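Local structure of iron-binding protein (Staphylococcus epidermidis, 4M7O) at residues T247-T251 with D273-K277. The protein probably binds iron, perhaps as a chelate, and delivers it for uptake, as a member of the periplasmic-binding-protein family. Residues are numbered along the deposited sequence.
Sequences TRIET and DDIYK
A Schellman motif ends helix 242-245 at Thr247, whose positive phi (54°) turns the chain into the extended strand 249-251, facing the C-terminal end of helix 264-275. Arg248, with chi1 to chi3 all m, brings its guanidinium edge to this end: NH1 donates to Asp274 O (3.0 Å) and Ile275 O (2.8 Å), satisfying two carbonyls where Tyr276 is first to leave helical phi/psi. Gln161 hydrogen-bonds both Arg248 NH2 and Ile275 O. Ile249 packs on helix 225-234. Glu250 (m, m) points toward the helix, its CA 6.7 Å from that of Asp274, and OE2 forms a salt bridge with NZ of Lys277 (m, m, t, t) at 3.4 Å; Lys277 probably eases the proximity of Glu250 OE1 to Asp274 OD1, 3.7 Å. Thr251 points away, and its OG1 hydrogen-bonds Lys223 O. The contact joins the C-terminal helix to the mixed sheet of one lobe of a two-lobed periplasmic-binding-protein fold: strand 249-251 pairs parallel with strand 216-219, whose Ile216 touches Arg248 and Ile275, while helix 225-234 packs against Ile249.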
# COMPACT_ATOMS: atom_id res chain seq x y z
N THR A 247 5.64 -25.99 5.58
CA THR A 247 4.77 -25.13 6.39
C THR A 247 5.22 -23.67 6.34
O THR A 247 5.43 -23.03 7.36
CB THR A 247 4.70 -25.62 7.86
OG1 THR A 247 4.63 -27.04 7.87
CG2 THR A 247 3.47 -25.06 8.55
N ARG A 248 5.41 -23.17 5.12
CA ARG A 248 5.75 -21.77 4.93
C ARG A 248 4.53 -21.12 4.30
O ARG A 248 4.56 -20.69 3.14
CB ARG A 248 6.98 -21.61 4.04
CG ARG A 248 8.22 -22.39 4.50
CD ARG A 248 8.79 -21.86 5.81
NE ARG A 248 9.01 -20.42 5.77
CZ ARG A 248 10.05 -19.82 5.17
NH1 ARG A 248 10.16 -18.50 5.19
NH2 ARG A 248 10.97 -20.55 4.55
N ILE A 249 3.45 -21.09 5.07
CA ILE A 249 2.17 -20.53 4.65
C ILE A 249 1.87 -19.35 5.55
O ILE A 249 1.67 -19.53 6.76
CB ILE A 249 1.05 -21.58 4.81
CG1 ILE A 249 1.35 -22.80 3.94
CG2 ILE A 249 -0.31 -21.03 4.44
CD1 ILE A 249 0.37 -23.92 4.17
N GLU A 250 1.85 -18.14 5.00
CA GLU A 250 1.69 -16.93 5.83
C GLU A 250 0.61 -16.02 5.27
O GLU A 250 0.22 -16.15 4.11
CB GLU A 250 3.01 -16.15 5.92
CG GLU A 250 4.24 -17.00 6.22
CD GLU A 250 4.35 -17.42 7.68
OE1 GLU A 250 3.66 -16.82 8.53
OE2 GLU A 250 5.13 -18.35 7.97
N THR A 251 0.12 -15.10 6.10
CA THR A 251 -0.86 -14.13 5.64
C THR A 251 -0.42 -12.75 6.02
O THR A 251 0.23 -12.55 7.05
CB THR A 251 -2.23 -14.34 6.26
OG1 THR A 251 -2.14 -14.10 7.67
CG2 THR A 251 -2.69 -15.74 6.01
N ASP A 273 10.09 -10.88 7.66
CA ASP A 273 9.99 -11.87 8.72
C ASP A 273 9.14 -13.08 8.32
O ASP A 273 9.13 -14.08 9.03
CB ASP A 273 9.46 -11.23 10.02
CG ASP A 273 10.42 -10.17 10.61
OD1 ASP A 273 11.60 -10.11 10.19
OD2 ASP A 273 9.98 -9.41 11.50
N ASP A 274 8.42 -12.98 7.20
CA ASP A 274 7.68 -14.13 6.66
C ASP A 274 8.54 -14.96 5.71
O ASP A 274 8.31 -16.15 5.51
CB ASP A 274 6.40 -13.68 5.95
CG ASP A 274 5.31 -13.23 6.91
OD1 ASP A 274 5.40 -13.55 8.11
OD2 ASP A 274 4.36 -12.56 6.46
N ILE A 275 9.55 -14.31 5.13
CA ILE A 275 10.42 -14.94 4.16
C ILE A 275 11.65 -15.52 4.87
O ILE A 275 12.14 -16.59 4.52
CB ILE A 275 10.86 -13.90 3.10
CG1 ILE A 275 9.64 -13.44 2.30
CG2 ILE A 275 11.90 -14.48 2.16
CD1 ILE A 275 9.92 -12.27 1.39
N TYR A 276 12.12 -14.80 5.88
CA TYR A 276 13.29 -15.22 6.63
C TYR A 276 12.92 -15.45 8.09
O TYR A 276 12.92 -14.52 8.90
CB TYR A 276 14.41 -14.17 6.47
CG TYR A 276 14.73 -13.88 5.01
CD1 TYR A 276 15.47 -14.77 4.25
CD2 TYR A 276 14.29 -12.71 4.40
CE1 TYR A 276 15.76 -14.52 2.92
CE2 TYR A 276 14.58 -12.45 3.06
CZ TYR A 276 15.32 -13.36 2.33
OH TYR A 276 15.62 -13.13 1.00
N LYS A 277 12.57 -16.69 8.42
CA LYS A 277 12.21 -17.07 9.79
C LYS A 277 13.45 -17.30 10.65
O LYS A 277 14.56 -16.92 10.27
CB LYS A 277 11.34 -18.34 9.80
CG LYS A 277 9.93 -18.17 9.24
CD LYS A 277 9.01 -17.41 10.21
CE LYS A 277 7.57 -17.43 9.71
NZ LYS A 277 6.64 -16.59 10.51